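Local coordinates for protein isomaltodextranase (PDB 5AWO) that hydrolyses alpha-1,6-glucosidic linkages in dextran-type polysaccharides, releasing successive isomaltose units from the non-reducing chain ends, at residues M250-L258 and W302-L311; S511-A519 and V589-D597. All coordinates share one frame; numbering follows the deposited sequence.

Contact 1: M250-L258 and W302-L311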
loop_
_atom_site.group_PDB
_atom_site.type_symbol
_atom_site.label_atom_id
_atom_site.label_comp_id
_atom_site.label_asym_id
_atom_site.label_seq_id
_atom_site.Cartn_x
_atom_site.Cartn_y
_atom_site.Cartn_z
ATOM N N MET A 250 -2.788 2.266 -13.550
ATOM C CA MET A 250 -3.903 2.393 -12.623
ATOM C C MET A 250 -5.214 2.793 -13.285
ATOM O O MET A 250 -6.011 3.540 -12.718
ATOM C CB MET A 250 -3.555 3.412 -11.529
ATOM C CG MET A 250 -2.306 3.087 -10.729
ATOM S SD MET A 250 -2.510 1.649 -9.649
ATOM C CE MET A 250 -3.459 2.381 -8.319
ATOM N N PHE A 251 -5.453 2.288 -14.493
ATOM C CA PHE A 251 -6.690 2.624 -15.171
ATOM C C PHE A 251 -7.924 2.161 -14.359
ATOM O O PHE A 251 -7.853 1.275 -13.499
ATOM C CB PHE A 251 -6.710 1.975 -16.572
ATOM C CG PHE A 251 -5.696 2.522 -17.540
ATOM C CD1 PHE A 251 -5.471 3.890 -17.680
ATOM C CD2 PHE A 251 -4.990 1.652 -18.369
ATOM C CE1 PHE A 251 -4.553 4.372 -18.609
ATOM C CE2 PHE A 251 -4.072 2.132 -19.295
ATOM C CZ PHE A 251 -3.853 3.495 -19.414
ATOM N N GLN A 252 -9.058 2.786 -14.636
ATOM C CA GLN A 252 -10.311 2.465 -13.962
ATOM C C GLN A 252 -10.139 2.492 -12.436
ATOM O O GLN A 252 -10.512 1.564 -11.727
ATOM C CB GLN A 252 -10.831 1.096 -14.409
ATOM C CG GLN A 252 -11.025 0.934 -15.904
ATOM C CD GLN A 252 -11.664 -0.406 -16.229
ATOM O OE1 GLN A 252 -11.090 -1.459 -15.954
ATOM N NE2 GLN A 252 -12.871 -0.374 -16.789
ATOM N N ASP A 253 -9.555 3.593 -11.959
ATOM C CA ASP A 253 -9.359 3.830 -10.530
ATOM C C ASP A 253 -8.587 2.676 -9.896
ATOM O O ASP A 253 -8.887 2.226 -8.804
ATOM C CB ASP A 253 -10.713 4.050 -9.859
ATOM C CG ASP A 253 -10.613 4.755 -8.504
ATOM O OD1 ASP A 253 -9.571 5.368 -8.184
ATOM O OD2 ASP A 253 -11.616 4.711 -7.762
ATOM N N GLY A 254 -7.558 2.227 -10.596
ATOM C CA GLY A 254 -6.695 1.182 -10.095
ATOM C C GLY A 254 -7.290 -0.218 -9.966
ATOM O O GLY A 254 -6.782 -1.027 -9.186
ATOM N N SER A 255 -8.321 -0.536 -10.753
ATOM C CA SER A 255 -9.059 -1.769 -10.506
ATOM C C SER A 255 -8.228 -3.061 -10.642
ATOM O O SER A 255 -8.340 -3.948 -9.807
ATOM C CB SER A 255 -10.288 -1.835 -11.420
ATOM O OG SER A 255 -9.917 -1.890 -12.766
ATOM N N ALA A 256 -7.422 -3.152 -11.688
ATOM C CA ALA A 256 -6.643 -4.366 -11.940
ATOM C C ALA A 256 -5.557 -4.552 -10.889
ATOM O O ALA A 256 -5.283 -5.680 -10.414
ATOM C CB ALA A 256 -6.061 -4.341 -13.338
ATOM N N GLU A 257 -4.926 -3.442 -10.516
ATOM C CA GLU A 257 -3.868 -3.473 -9.511
ATOM C C GLU A 257 -4.390 -3.796 -8.119
ATOM O O GLU A 257 -3.812 -4.590 -7.374
ATOM C CB GLU A 257 -3.119 -2.127 -9.559
ATOM C CG GLU A 257 -2.398 -1.871 -10.898
ATOM C CD GLU A 257 -3.234 -1.219 -11.988
ATOM O OE1 GLU A 257 -4.431 -0.946 -11.759
ATOM O OE2 GLU A 257 -2.680 -0.989 -13.090
ATOM N N LEU A 258 -5.528 -3.205 -7.772
ATOM C CA LEU A 258 -6.183 -3.493 -6.500
ATOM C C LEU A 258 -6.569 -4.981 -6.405
ATOM O O LEU A 258 -6.399 -5.621 -5.362
ATOM C CB LEU A 258 -7.415 -2.617 -6.382
ATOM C CG LEU A 258 -8.332 -2.882 -5.208
ATOM C CD1 LEU A 258 -7.642 -2.559 -3.898
ATOM C CD2 LEU A 258 -9.559 -2.024 -5.411
ATOM N N TRP A 302 -4.439 8.779 -4.047
ATOM C CA TRP A 302 -4.776 7.355 -4.082
ATOM C C TRP A 302 -5.240 6.861 -2.718
ATOM O O TRP A 302 -5.520 5.670 -2.572
ATOM C CB TRP A 302 -3.570 6.542 -4.601
ATOM C CG TRP A 302 -3.466 6.582 -6.087
ATOM C CD1 TRP A 302 -2.485 7.133 -6.851
ATOM C CD2 TRP A 302 -4.419 6.019 -7.002
ATOM N NE1 TRP A 302 -2.758 6.939 -8.174
ATOM C CE2 TRP A 302 -3.946 6.258 -8.298
ATOM C CE3 TRP A 302 -5.630 5.314 -6.839
ATOM C CZ2 TRP A 302 -4.650 5.859 -9.435
ATOM C CZ3 TRP A 302 -6.300 4.898 -7.945
ATOM C CH2 TRP A 302 -5.827 5.163 -9.238
ATOM N N SER A 303 -5.381 7.759 -1.734
ATOM C CA SER A 303 -5.716 7.350 -0.385
ATOM C C SER A 303 -7.055 6.632 -0.242
ATOM O O SER A 303 -7.209 5.836 0.669
ATOM C CB SER A 303 -5.653 8.531 0.589
ATOM O OG SER A 303 -6.582 9.549 0.282
ATOM N N HIS A 304 -7.998 6.940 -1.125
ATOM C CA HIS A 304 -9.303 6.243 -1.117
ATOM C C HIS A 304 -9.151 4.738 -1.380
ATOM O O HIS A 304 -10.077 3.952 -1.079
ATOM C CB HIS A 304 -10.284 6.878 -2.100
ATOM C CG HIS A 304 -9.825 6.849 -3.519
ATOM N ND1 HIS A 304 -8.787 7.635 -3.978
ATOM C CD2 HIS A 304 -10.235 6.112 -4.578
ATOM C CE1 HIS A 304 -8.578 7.379 -5.254
ATOM N NE2 HIS A 304 -9.429 6.439 -5.635
ATOM N N ARG A 305 -8.010 4.319 -1.938
ATOM C CA ARG A 305 -7.700 2.911 -2.186
ATOM C C ARG A 305 -6.816 2.247 -1.134
ATOM O O ARG A 305 -6.393 1.088 -1.329
ATOM C CB ARG A 305 -7.040 2.768 -3.562
ATOM C CG ARG A 305 -7.953 3.103 -4.738
ATOM C CD ARG A 305 -9.214 2.248 -4.702
ATOM N NE ARG A 305 -9.789 2.000 -6.002
ATOM C CZ ARG A 305 -10.872 1.255 -6.204
ATOM N NH1 ARG A 305 -11.531 0.762 -5.159
ATOM N NH2 ARG A 305 -11.282 1.056 -7.457
ATOM N N ASN A 306 -6.519 2.955 -0.043
ATOM C CA ASN A 306 -5.603 2.398 0.952
ATOM C C ASN A 306 -6.339 1.654 2.071
ATOM O O ASN A 306 -7.569 1.574 2.064
ATOM C CB ASN A 306 -4.630 3.448 1.477
ATOM C CG ASN A 306 -5.221 4.378 2.516
ATOM O OD1 ASN A 306 -6.279 4.137 3.099
ATOM N ND2 ASN A 306 -4.482 5.450 2.814
ATOM N N GLY A 307 -5.584 1.059 2.980
ATOM C CA GLY A 307 -6.134 0.440 4.190
ATOM C C GLY A 307 -6.212 -1.074 4.172
ATOM O O GLY A 307 -5.884 -1.726 3.191
ATOM N N ARG A 308 -6.660 -1.631 5.284
ATOM C CA ARG A 308 -6.591 -3.065 5.468
ATOM C C ARG A 308 -7.397 -3.803 4.409
ATOM O O ARG A 308 -8.608 -3.574 4.265
ATOM C CB ARG A 308 -7.089 -3.466 6.869
ATOM C CG ARG A 308 -6.350 -2.804 8.030
ATOM C CD ARG A 308 -4.831 -2.826 7.892
ATOM N NE ARG A 308 -4.190 -2.194 9.056
ATOM C CZ ARG A 308 -3.804 -2.825 10.166
ATOM N NH1 ARG A 308 -3.934 -4.146 10.308
ATOM N NH2 ARG A 308 -3.240 -2.145 11.149
ATOM N N GLY A 309 -6.694 -4.665 3.678
ATOM C CA GLY A 309 -7.246 -5.491 2.615
ATOM C C GLY A 309 -7.401 -4.831 1.268
ATOM O O GLY A 309 -7.761 -5.509 0.321
ATOM N N GLN A 310 -7.096 -3.528 1.177
ATOM C CA GLN A 310 -7.123 -2.793 -0.093
ATOM C C GLN A 310 -5.674 -2.729 -0.620
ATOM O O GLN A 310 -5.052 -3.764 -0.714
ATOM C CB GLN A 310 -7.815 -1.433 0.091
ATOM C CG GLN A 310 -9.229 -1.556 0.660
ATOM C CD GLN A 310 -10.140 -2.412 -0.219
ATOM O OE1 GLN A 310 -10.189 -2.225 -1.449
ATOM N NE2 GLN A 310 -10.867 -3.342 0.416
ATOM N N LEU A 311 -5.116 -1.540 -0.867
ATOM C CA LEU A 311 -3.737 -1.447 -1.326
ATOM C C LEU A 311 -2.868 -0.718 -0.292
ATOM O O LEU A 311 -3.334 0.198 0.417
ATOM C CB LEU A 311 -3.660 -0.698 -2.643
ATOM C CG LEU A 311 -4.022 -1.516 -3.881
ATOM C CD1 LEU A 311 -4.269 -0.604 -5.053
ATOM C CD2 LEU A 311 -2.933 -2.534 -4.180
HETATM O O HOH W 1 -5.494 -5.947 -2.333
#

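Contact 2: S511-A519 and V589-D597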
loop_
_atom_site.group_PDB
_atom_site.type_symbol
_atom_site.label_atom_id
_atom_site.label_comp_id
_atom_site.label_asym_id
_atom_site.label_seq_id
_atom_site.Cartn_x
_atom_site.Cartn_y
_atom_site.Cartn_z
ATOM N N SER A 511 -19.573 -5.363 -10.006
ATOM C CA SER A 511 -19.373 -6.725 -9.514
ATOM C C SER A 511 -18.863 -6.800 -8.070
ATOM O O SER A 511 -18.592 -7.892 -7.563
ATOM C CB SER A 511 -18.389 -7.457 -10.425
ATOM O OG SER A 511 -17.098 -6.880 -10.321
ATOM N N ALA A 512 -18.707 -5.652 -7.414
ATOM C CA ALA A 512 -18.252 -5.624 -6.025
ATOM C C ALA A 512 -19.323 -5.032 -5.112
ATOM O O ALA A 512 -20.146 -4.225 -5.531
ATOM C CB ALA A 512 -16.967 -4.818 -5.897
ATOM N N ASP A 513 -19.278 -5.438 -3.861
ATOM C CA ASP A 513 -20.145 -4.896 -2.840
ATOM C C ASP A 513 -19.421 -3.787 -2.072
ATOM O O ASP A 513 -18.312 -3.994 -1.586
ATOM C CB ASP A 513 -20.559 -6.004 -1.887
ATOM C CG ASP A 513 -21.393 -7.079 -2.579
ATOM O OD1 ASP A 513 -22.129 -6.716 -3.519
ATOM O OD2 ASP A 513 -21.240 -8.259 -2.211
ATOM N N PRO A 514 -20.057 -2.627 -1.920
ATOM C CA PRO A 514 -19.385 -1.573 -1.128
ATOM C C PRO A 514 -19.185 -1.991 0.312
ATOM O O PRO A 514 -20.040 -2.665 0.901
ATOM C CB PRO A 514 -20.339 -0.388 -1.211
ATOM C CG PRO A 514 -21.467 -0.774 -2.071
ATOM C CD PRO A 514 -21.396 -2.225 -2.385
ATOM N N LEU A 515 -18.047 -1.612 0.891
ATOM C CA LEU A 515 -17.724 -2.027 2.240
ATOM C C LEU A 515 -16.765 -1.054 2.926
ATOM O O LEU A 515 -16.111 -0.229 2.270
ATOM C CB LEU A 515 -17.141 -3.458 2.259
ATOM C CG LEU A 515 -15.838 -3.707 1.455
ATOM C CD1 LEU A 515 -14.565 -3.261 2.197
ATOM C CD2 LEU A 515 -15.702 -5.167 1.013
ATOM N N VAL A 516 -16.696 -1.210 4.237
ATOM C CA VAL A 516 -15.742 -0.512 5.107
ATOM C C VAL A 516 -15.097 -1.533 6.005
ATOM O O VAL A 516 -15.765 -2.426 6.549
ATOM C CB VAL A 516 -16.411 0.567 5.976
ATOM C CG1 VAL A 516 -15.396 1.268 6.874
ATOM C CG2 VAL A 516 -17.121 1.578 5.105
ATOM N N THR A 517 -13.779 -1.437 6.157
ATOM C CA THR A 517 -13.023 -2.351 6.999
ATOM C C THR A 517 -12.290 -1.603 8.098
ATOM O O THR A 517 -11.583 -0.606 7.840
ATOM C CB THR A 517 -12.015 -3.193 6.182
ATOM O OG1 THR A 517 -12.736 -4.001 5.229
ATOM C CG2 THR A 517 -11.150 -4.065 7.039
ATOM N N PHE A 518 -12.444 -2.115 9.312
ATOM C CA PHE A 518 -11.811 -1.599 10.526
ATOM C C PHE A 518 -10.898 -2.668 11.085
ATOM O O PHE A 518 -11.253 -3.854 11.121
ATOM C CB PHE A 518 -12.849 -1.278 11.614
ATOM C CG PHE A 518 -13.889 -0.285 11.208
ATOM C CD1 PHE A 518 -13.707 1.075 11.432
ATOM C CD2 PHE A 518 -15.091 -0.714 10.654
ATOM C CE1 PHE A 518 -14.676 1.993 11.096
ATOM C CE2 PHE A 518 -16.060 0.197 10.307
ATOM C CZ PHE A 518 -15.867 1.552 10.522
ATOM N N ALA A 519 -9.726 -2.266 11.571
ATOM C CA ALA A 519 -8.882 -3.149 12.331
ATOM C C ALA A 519 -9.088 -2.872 13.797
ATOM O O ALA A 519 -9.011 -1.741 14.229
ATOM C CB ALA A 519 -7.423 -2.938 11.974
ATOM N N VAL A 589 -12.881 -6.092 11.123
ATOM C CA VAL A 589 -14.339 -6.009 11.165
ATOM C C VAL A 589 -14.748 -5.260 9.920
ATOM O O VAL A 589 -14.418 -4.072 9.759
ATOM C CB VAL A 589 -14.835 -5.309 12.450
ATOM C CG1 VAL A 589 -16.351 -5.176 12.441
ATOM C CG2 VAL A 589 -14.392 -6.089 13.682
ATOM N N THR A 590 -15.439 -5.963 9.030
ATOM C CA THR A 590 -15.891 -5.436 7.758
ATOM C C THR A 590 -17.415 -5.384 7.713
ATOM O O THR A 590 -18.087 -6.382 8.024
ATOM C CB THR A 590 -15.306 -6.258 6.599
ATOM O OG1 THR A 590 -13.869 -6.089 6.608
ATOM C CG2 THR A 590 -15.849 -5.847 5.244
ATOM N N ILE A 591 -17.922 -4.230 7.317
ATOM C CA ILE A 591 -19.357 -3.964 7.138
ATOM C C ILE A 591 -19.574 -3.514 5.708
ATOM O O ILE A 591 -18.897 -2.596 5.247
ATOM C CB ILE A 591 -19.909 -2.916 8.148
ATOM C CG1 ILE A 591 -21.381 -2.594 7.847
ATOM C CG2 ILE A 591 -19.068 -1.636 8.169
ATOM C CD1 ILE A 591 -22.106 -1.861 8.972
ATOM N N GLY A 592 -20.502 -4.160 4.990
ATOM C CA GLY A 592 -20.751 -3.835 3.602
ATOM C C GLY A 592 -22.142 -4.224 3.145
ATOM O O GLY A 592 -22.862 -4.894 3.875
ATOM N N ARG A 593 -22.490 -3.775 1.949
ATOM C CA ARG A 593 -23.845 -3.928 1.428
ATOM C C ARG A 593 -23.839 -4.945 0.292
ATOM O O ARG A 593 -23.463 -4.630 -0.838
ATOM C CB ARG A 593 -24.353 -2.569 0.964
ATOM C CG ARG A 593 -25.878 -2.439 1.002
ATOM C CD ARG A 593 -26.526 -3.235 -0.108
ATOM N NE ARG A 593 -27.887 -2.748 -0.357
ATOM C CZ ARG A 593 -28.707 -3.259 -1.257
ATOM N NH1 ARG A 593 -28.332 -4.307 -1.986
ATOM N NH2 ARG A 593 -29.903 -2.711 -1.426
ATOM N N GLY A 594 -24.278 -6.164 0.601
ATOM C CA GLY A 594 -24.363 -7.236 -0.397
ATOM C C GLY A 594 -25.658 -7.250 -1.206
ATOM O O GLY A 594 -26.586 -6.459 -0.969
ATOM N N ALA A 595 -25.710 -8.150 -2.176
ATOM C CA ALA A 595 -26.864 -8.260 -3.074
ATOM C C ALA A 595 -28.152 -8.646 -2.332
ATOM O O ALA A 595 -29.247 -8.259 -2.749
ATOM C CB ALA A 595 -26.573 -9.254 -4.185
ATOM N N THR A 596 -28.001 -9.361 -1.225
ATOM C CA THR A 596 -29.135 -9.807 -0.422
ATOM C C THR A 596 -29.428 -8.847 0.724
ATOM O O THR A 596 -30.321 -9.097 1.533
ATOM C CB THR A 596 -28.897 -11.221 0.153
ATOM O OG1 THR A 596 -27.792 -11.211 1.068
ATOM C CG2 THR A 596 -28.635 -12.233 -0.960
ATOM N N ASP A 597 -28.664 -7.761 0.826
ATOM C CA ASP A 597 -28.971 -6.747 1.814
ATOM C C ASP A 597 -30.068 -5.835 1.293
ATOM O O ASP A 597 -30.280 -5.699 0.090
ATOM C CB ASP A 597 -27.721 -5.940 2.221
ATOM C CG ASP A 597 -26.863 -6.663 3.243
ATOM O OD1 ASP A 597 -27.355 -7.043 4.335
ATOM O OD2 ASP A 597 -25.660 -6.877 2.962
HETATM O O HOH W 2 -24.075 -4.865 -3.489
HETATM O O HOH W 3 -23.442 -9.697 -2.868
#

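Contact 1: M250-L258 and W302-L311
In the catalytic TIM barrel, helix 251-260 meets the loop that runs into the barrel strand 312-314, with Asp253, Trp302, His304 and Arg305 in close contact. Arg305 grips the backbone O of Asp253 side-on with two nitrogens. Its NE and NH2 each stand 3.0 Å from that O, which lies in the guanidinium plane. Asp253 OD2 lies over one face of the guanidinium, 3.7 Å from Arg305 NH2, a long salt bridge in which no N-H points at the oxygen. Leu258 CD2 packs on the opposite face, 3.4 Å from Arg305 NH1. His304 NE2 gives a nearly straight bond (178°) to the syn lone pair of Asp253 OD1, at 2.8 Å. Ring and carboxylate are nearly coplanar. His304 ND1 is hydrogen-bonded to Arg391. The Met250 chain bends at chi2 (-70°) and chi3 (-77°), which brings CE over a face of Trp302, 3.6 Å from the centroid of the six-membered ring. Leu258 CD1 meets Leu311 CG at 3.8 Å. Met250 and Leu311 also rest on Val264 of strand 263-265. Helix 223-237 touches Ser255 and Ala256, and strand 515-522 touches Gln310.

Contact 2: S511-A519 and V589-D597
Val516 and Ile591 form one hydrogen-bonded antiparallel pair, and Phe518 and Val589 the next. These backbone bonds join strands 515-519 and 589-592 as neighbours in the beta-sandwich of the carbohydrate-binding module. In the first pair, Val516 N lies 2.8 Å from Ile591 O. Past the last bridge, Arg593 N still bonds Pro514 O at 2.9 Å. Leu515 faces Gly592 in a non-hydrogen-bonded pair with CA atoms only 3.8 Å apart. Gly592 has no side chain, and its CA lies 3.0 Å from Pro514 O, so the two backbones come close here.

Among side-chain polar contacts, Thr517 OG1 and Thr590 OG1 share a hydrogen bond of 2.7 Å. Both hydroxyls lie anti to their own carbonyl carbon (chi1 -62° and -65°), an arrangement that turns them toward each other. Beyond the strands, the Asp513 carboxylate reaches segment 589-597 by way of two waters. One links its OD1 to Arg593 O, and another links its OD2 to Ala595 N. Its OD1 also forms a salt bridge with Arg23.

Apolar contacts lie on the sheet face of Val516, Phe518, Val589 and Ile591. Ile591 CG2 touches Val516 CB at 4.1 Å and approaches the Phe518 ring at its edge.

The chemistry is thus two-sided: one face is apolar and packs on Leu603 and Ile606 of strand 601-609; the other is mixed, with the threonine hydroxyl pair beside Leu515.

In the fold
Contact 1 closes before contact 2 opens along the chain, and their centres lie about 16 Å apart. Contact 1 belongs to the catalytic barrel, where its loop leads into strand 312-314. Contact 2 belongs to an antiparallel sheet of the carbohydrate-binding module. The two share no sheet, but they touch. Arg308 packs on Thr517 and Ala519, and Gln310 on Leu515, so the loop 302-311 rests on strand 515-522. Leu311 is about 6 Å, side chain to side chain, from Asp262, the probable proton donor. Contact 2 lies away from the catalytic residues. The pair therefore marks a direct interface between the catalytic and binding domains.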